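Local coordinates for protein pullulanase (PDB 2WAN) that hydrolyses the alpha-1,6 linkages of pullulan and probably the alpha-1,6 branch points of related starch polysaccharides, as a glycoside hydrolase with a TIM-barrel catalytic domain, at residues A[737-742]-A[778-783]; A[505-510]-A[733-738]. All blocks are in the same frame, centred on the assembly; numbering follows the deposited sequence.

Contact 1. Residues A[737-742]-A[778-783]; sequences NMTLWD and GGEEML
E780 OE2 has two hydrogen-bonding partners: L740 N, which donates to it across the contact at 2.8 Å, and T733 OG1. The amide arrives on the syn side of the carboxylate, 18° out of its plane, and the N-H...O angle of 164° makes the bond nearly straight. E780 gets there because its chain bends at chi2, carrying the carboxylate over to the start of helix 740-747. Its other oxygen, OE1, accepts from water 1 at 2.6 Å, and this water in turn accepts from W741 N. T739 holds the N-cap position; its OG1 takes D742 N in a weak capping bond of 3.3 Å, while its firmer partner is R784 O. The amides of L740, W741 and D742, which have no preceding helical turn to bond to, each have an acceptor, though that of D742 is weak. Threonine suits the cap through its short hydroxyl, and glutamate has the reach to come from the other loop.

Beside the polar end lies an apolar pair. W741 has CG anti to its own amide nitrogen (chi1 -169°), which lays the indole against L783, whose CD1 sits 3.7 Å from the centroid of the six-membered ring, almost straight over the face, in a CH-pi contact. L783 CB adds to this at W741 CG, 3.9 Å away. I757 and R756 of helix 753-769 also touch the indole. An alanine here would take away the face under L783 CD1 and would probably leave a gap between helix 740-747 and the 778-783 loop.

The E780 carboxylate, buried at the positive end of a helix and bonded to one of its amides directly and to a second through water 1, is likely to be favoured in its charged form.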
loop_
_atom_site.group_PDB
_atom_site.type_symbol
_atom_site.label_atom_id
_atom_site.label_comp_id
_atom_site.label_asym_id
_atom_site.label_seq_id
_atom_site.Cartn_x
_atom_site.Cartn_y
_atom_site.Cartn_z
ATOM N N ASN A 737 -0.315 -8.359 14.597
ATOM C CA ASN A 737 0.265 -8.321 15.942
ATOM C C ASN A 737 -0.809 -8.578 17.026
ATOM O O ASN A 737 -1.775 -9.305 16.780
ATOM C CB ASN A 737 1.025 -7.002 16.147
ATOM C CG ASN A 737 2.014 -6.725 15.018
ATOM O OD1 ASN A 737 2.969 -7.484 14.821
ATOM N ND2 ASN A 737 1.772 -5.663 14.259
ATOM N N MET A 738 -0.652 -7.987 18.217
ATOM C CA MET A 738 -1.510 -8.345 19.342
ATOM C C MET A 738 -2.656 -7.357 19.589
ATOM O O MET A 738 -2.544 -6.171 19.291
ATOM C CB MET A 738 -0.649 -8.508 20.596
ATOM C CG MET A 738 0.561 -9.402 20.351
ATOM S SD MET A 738 1.629 -9.476 21.803
ATOM C CE MET A 738 0.555 -10.317 22.974
ATOM N N THR A 739 -3.759 -7.852 20.155
ATOM C CA THR A 739 -4.790 -6.924 20.616
ATOM C C THR A 739 -4.174 -6.149 21.790
ATOM O O THR A 739 -3.206 -6.621 22.417
ATOM C CB THR A 739 -6.071 -7.623 21.088
ATOM O OG1 THR A 739 -5.837 -8.299 22.336
ATOM C CG2 THR A 739 -6.585 -8.616 20.034
ATOM N N LEU A 740 -4.697 -4.963 22.083
ATOM C CA LEU A 740 -4.101 -4.165 23.143
ATOM C C LEU A 740 -4.196 -4.864 24.489
ATOM O O LEU A 740 -3.255 -4.791 25.277
ATOM C CB LEU A 740 -4.689 -2.742 23.203
ATOM C CG LEU A 740 -3.876 -1.757 24.066
ATOM C CD1 LEU A 740 -2.393 -1.756 23.665
ATOM C CD2 LEU A 740 -4.453 -0.321 24.020
ATOM N N TRP A 741 -5.298 -5.569 24.738
ATOM C CA TRP A 741 -5.482 -6.260 26.023
ATOM C C TRP A 741 -4.370 -7.300 26.204
ATOM O O TRP A 741 -3.748 -7.388 27.275
ATOM C CB TRP A 741 -6.894 -6.896 26.140
ATOM C CG TRP A 741 -7.203 -7.374 27.551
ATOM C CD1 TRP A 741 -7.493 -8.647 27.946
ATOM C CD2 TRP A 741 -7.213 -6.565 28.745
ATOM N NE1 TRP A 741 -7.706 -8.684 29.323
ATOM C CE2 TRP A 741 -7.548 -7.415 29.827
ATOM C CE3 TRP A 741 -6.990 -5.193 28.997
ATOM C CZ2 TRP A 741 -7.643 -6.948 31.156
ATOM C CZ3 TRP A 741 -7.088 -4.727 30.309
ATOM C CH2 TRP A 741 -7.413 -5.613 31.379
ATOM N N ASP A 742 -4.108 -8.052 25.137
ATOM C CA ASP A 742 -3.062 -9.084 25.141
ATOM C C ASP A 742 -1.673 -8.457 25.240
ATOM O O ASP A 742 -0.804 -8.966 25.961
ATOM C CB ASP A 742 -3.164 -9.934 23.878
ATOM C CG ASP A 742 -4.371 -10.861 23.882
ATOM O OD1 ASP A 742 -5.153 -10.859 24.853
ATOM O OD2 ASP A 742 -4.530 -11.605 22.906
ATOM N N GLY A 778 -11.425 -3.161 15.648
ATOM C CA GLY A 778 -12.744 -3.507 16.182
ATOM C C GLY A 778 -12.631 -4.509 17.326
ATOM O O GLY A 778 -11.887 -5.472 17.254
ATOM N N GLY A 779 -13.352 -4.247 18.401
ATOM C CA GLY A 779 -13.352 -5.155 19.541
ATOM C C GLY A 779 -12.459 -4.685 20.659
ATOM O O GLY A 779 -12.553 -5.192 21.764
ATOM N N GLU A 780 -11.603 -3.697 20.409
ATOM C CA GLU A 780 -10.761 -3.191 21.512
ATOM C C GLU A 780 -11.613 -2.577 22.637
ATOM O O GLU A 780 -11.202 -2.588 23.808
ATOM C CB GLU A 780 -9.712 -2.181 21.013
ATOM C CG GLU A 780 -8.679 -2.714 20.006
ATOM C CD GLU A 780 -7.809 -3.854 20.528
ATOM O OE1 GLU A 780 -8.320 -4.958 20.837
ATOM O OE2 GLU A 780 -6.589 -3.639 20.572
ATOM N N GLU A 781 -12.797 -2.072 22.276
ATOM C CA GLU A 781 -13.752 -1.462 23.219
ATOM C C GLU A 781 -14.351 -2.492 24.188
ATOM O O GLU A 781 -14.979 -2.111 25.165
ATOM C CB GLU A 781 -14.862 -0.724 22.451
ATOM C CG GLU A 781 -15.873 -1.650 21.754
ATOM C CD GLU A 781 -15.407 -2.288 20.434
ATOM O OE1 GLU A 781 -14.268 -2.057 19.953
ATOM O OE2 GLU A 781 -16.239 -3.014 19.855
ATOM N N MET A 782 -14.151 -3.787 23.913
ATOM C CA MET A 782 -14.545 -4.834 24.852
ATOM C C MET A 782 -13.387 -5.765 25.233
ATOM O O MET A 782 -13.610 -6.929 25.615
ATOM C CB MET A 782 -15.745 -5.623 24.305
ATOM C CG MET A 782 -15.488 -6.335 22.958
ATOM S SD MET A 782 -17.001 -7.189 22.436
ATOM C CE MET A 782 -16.515 -7.722 20.802
ATOM N N LEU A 783 -12.160 -5.246 25.115
ATOM C CA LEU A 783 -10.922 -5.946 25.505
ATOM C C LEU A 783 -10.847 -7.303 24.817
ATOM O O LEU A 783 -10.559 -8.327 25.443
ATOM C CB LEU A 783 -10.794 -6.069 27.037
ATOM C CG LEU A 783 -11.026 -4.781 27.865
ATOM C CD1 LEU A 783 -10.801 -5.078 29.379
ATOM C CD2 LEU A 783 -10.114 -3.597 27.407
HETATM O O HOH W 1 -7.985 -5.848 23.272
#

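Contact 2. Residues A[505-510]-A[733-738]; sequences YNWGYD and TSHDNM
H735 has CG between its backbone N and carbonyl carbon (chi1 66°), whereas W507 has CG anti to the carbonyl carbon (chi1 -76°), and these two settings bring imidazole and indole together in a T-shaped pair. The contact joins two loops of the alpha-amylase-type TIM barrel; the His-Asp pair of H735 and D736 matches the family 13 motif after the seventh strand, consistent with a place in the substrate cleft.

The imidazole turns its edge to the face of the W507 six-membered ring, centroids 4.6 Å apart and planes at 82°. Y509 meets the same imidazole differently: the planes are nearly parallel but slid apart, and its hydroxyl sits over the imidazole face. That hydroxyl is bound elsewhere, to D551 OD2 and Q489 NE2, which helps fix the phenol. Tryptophan supplies a broad face and tyrosine a flat ring with a polar end.

G508 N donates to N506 OD1 at 2.8 Å, an Asx turn, where the positive phi of G508 suits glycine. The rim of the indole also meets the backbone: W507 CZ2 lies 3.2 Å from H735 O, and W507 CZ3 lies 3.6 Å from D736 OD1.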
loop_
_atom_site.group_PDB
_atom_site.type_symbol
_atom_site.label_atom_id
_atom_site.label_comp_id
_atom_site.label_asym_id
_atom_site.label_seq_id
_atom_site.Cartn_x
_atom_site.Cartn_y
_atom_site.Cartn_z
ATOM N N TYR A 505 -11.032 -20.658 8.118
ATOM C CA TYR A 505 -10.735 -19.288 8.520
ATOM C C TYR A 505 -9.569 -18.681 7.749
ATOM O O TYR A 505 -8.489 -19.245 7.738
ATOM C CB TYR A 505 -10.405 -19.238 10.028
ATOM C CG TYR A 505 -10.324 -17.796 10.467
ATOM C CD1 TYR A 505 -9.125 -17.069 10.375
ATOM C CD2 TYR A 505 -11.476 -17.134 10.881
ATOM C CE1 TYR A 505 -9.077 -15.718 10.722
ATOM C CE2 TYR A 505 -11.446 -15.780 11.223
ATOM C CZ TYR A 505 -10.259 -15.087 11.147
ATOM O OH TYR A 505 -10.243 -13.756 11.494
ATOM N N ASN A 506 -9.744 -17.490 7.171
ATOM C CA ASN A 506 -8.588 -16.735 6.695
ATOM C C ASN A 506 -8.853 -15.228 6.680
ATOM O O ASN A 506 -9.972 -14.790 6.388
ATOM C CB ASN A 506 -8.148 -17.198 5.292
ATOM C CG ASN A 506 -6.687 -16.870 4.984
ATOM O OD1 ASN A 506 -6.332 -15.727 4.645
ATOM N ND2 ASN A 506 -5.831 -17.894 5.073
ATOM N N TRP A 507 -7.823 -14.435 6.957
ATOM C CA TRP A 507 -7.937 -12.974 6.802
ATOM C C TRP A 507 -8.224 -12.530 5.367
ATOM O O TRP A 507 -8.906 -11.525 5.169
ATOM C CB TRP A 507 -6.677 -12.237 7.252
ATOM C CG TRP A 507 -6.490 -12.116 8.730
ATOM C CD1 TRP A 507 -7.430 -12.315 9.709
ATOM C CD2 TRP A 507 -5.289 -11.725 9.394
ATOM N NE1 TRP A 507 -6.873 -12.100 10.943
ATOM C CE2 TRP A 507 -5.563 -11.721 10.780
ATOM C CE3 TRP A 507 -3.996 -11.389 8.953
ATOM C CZ2 TRP A 507 -4.586 -11.414 11.739
ATOM C CZ3 TRP A 507 -3.022 -11.070 9.912
ATOM C CH2 TRP A 507 -3.326 -11.089 11.287
ATOM N N GLY A 508 -7.660 -13.238 4.387
ATOM C CA GLY A 508 -7.902 -12.925 2.981
ATOM C C GLY A 508 -6.852 -12.110 2.250
ATOM O O GLY A 508 -7.174 -11.436 1.251
ATOM N N TYR A 509 -5.599 -12.155 2.711
ATOM C CA TYR A 509 -4.537 -11.365 2.047
ATOM C C TYR A 509 -3.900 -12.092 0.855
ATOM O O TYR A 509 -2.790 -11.755 0.456
ATOM C CB TYR A 509 -3.477 -10.831 3.051
ATOM C CG TYR A 509 -4.134 -9.859 4.001
ATOM C CD1 TYR A 509 -4.400 -8.548 3.591
ATOM C CD2 TYR A 509 -4.539 -10.260 5.276
ATOM C CE1 TYR A 509 -5.056 -7.659 4.419
ATOM C CE2 TYR A 509 -5.180 -9.385 6.116
ATOM C CZ TYR A 509 -5.435 -8.085 5.683
ATOM O OH TYR A 509 -6.121 -7.222 6.515
ATOM N N ASP A 510 -4.625 -13.062 0.293
ATOM C CA ASP A 510 -4.179 -13.800 -0.912
ATOM C C ASP A 510 -5.189 -13.646 -2.079
ATOM O O ASP A 510 -5.845 -14.617 -2.489
ATOM C CB ASP A 510 -3.877 -15.272 -0.576
ATOM C CG ASP A 510 -5.084 -16.036 -0.058
ATOM O OD1 ASP A 510 -5.887 -15.492 0.731
ATOM O OD2 ASP A 510 -5.210 -17.221 -0.431
ATOM N N THR A 733 -3.440 -0.299 17.826
ATOM C CA THR A 733 -3.450 -1.701 17.377
ATOM C C THR A 733 -4.249 -1.858 16.087
ATOM O O THR A 733 -4.989 -0.955 15.693
ATOM C CB THR A 733 -4.071 -2.662 18.425
ATOM O OG1 THR A 733 -5.428 -2.285 18.700
ATOM C CG2 THR A 733 -3.264 -2.646 19.753
ATOM N N SER A 734 -4.100 -3.034 15.473
ATOM C CA SER A 734 -4.804 -3.416 14.251
ATOM C C SER A 734 -4.896 -4.945 14.230
ATOM O O SER A 734 -4.467 -5.607 15.192
ATOM C CB SER A 734 -4.017 -2.923 13.023
ATOM O OG SER A 734 -2.802 -3.664 12.876
ATOM N N HIS A 735 -5.421 -5.522 13.140
ATOM C CA HIS A 735 -5.545 -6.987 13.034
ATOM C C HIS A 735 -4.182 -7.689 13.127
ATOM O O HIS A 735 -4.113 -8.856 13.557
ATOM C CB HIS A 735 -6.247 -7.413 11.720
ATOM C CG HIS A 735 -5.459 -7.091 10.487
ATOM N ND1 HIS A 735 -4.558 -7.968 9.914
ATOM C CD2 HIS A 735 -5.441 -5.983 9.715
ATOM C CE1 HIS A 735 -4.003 -7.402 8.857
ATOM N NE2 HIS A 735 -4.514 -6.192 8.719
ATOM N N ASP A 736 -3.118 -6.986 12.733
ATOM C CA ASP A 736 -1.746 -7.526 12.805
ATOM C C ASP A 736 -1.237 -7.470 14.244
ATOM O O ASP A 736 -1.662 -6.623 15.029
ATOM C CB ASP A 736 -0.786 -6.716 11.923
ATOM C CG ASP A 736 -0.942 -7.020 10.437
ATOM O OD1 ASP A 736 -0.776 -8.200 10.030
ATOM O OD2 ASP A 736 -1.203 -6.058 9.689
ATOM N N ASN A 737 -0.315 -8.359 14.597
ATOM C CA ASN A 737 0.265 -8.321 15.942
ATOM C C ASN A 737 -0.809 -8.578 17.026
ATOM O O ASN A 737 -1.775 -9.305 16.780
ATOM C CB ASN A 737 1.025 -7.002 16.147
ATOM C CG ASN A 737 2.014 -6.725 15.018
ATOM O OD1 ASN A 737 2.969 -7.484 14.821
ATOM N ND2 ASN A 737 1.772 -5.663 14.259
ATOM N N MET A 738 -0.652 -7.987 18.217
ATOM C CA MET A 738 -1.510 -8.345 19.342
ATOM C C MET A 738 -2.656 -7.357 19.589
ATOM O O MET A 738 -2.544 -6.171 19.291
ATOM C CB MET A 738 -0.649 -8.508 20.596
ATOM C CG MET A 738 0.561 -9.402 20.351
ATOM S SD MET A 738 1.629 -9.476 21.803
ATOM C CE MET A 738 0.555 -10.317 22.974
#

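How the contacts relate
From the N-terminal side, the chain passes 505-510, in the long connection between barrel strands 485-488 and 547-552, and returns to it at 733-738, after strand 728-730; contact 2 thus closes a loop of 222 intervening residues. Contact 1 begins where contact 2 ends, sharing N737 and M738, and closes a shorter loop of 35 residues through helices 740-747 and 753-769 to the segment after strand 773-777. The closures run in series, overlapping by two residues, and neither is nested in the other. Their centres are 13 Å apart, bridged chiefly by T733, whose OG1 lies 2.6 Å from E780 OE2, a probable hydrogen bond. Between them they tie together connections following the second, seventh and eighth barrel strands.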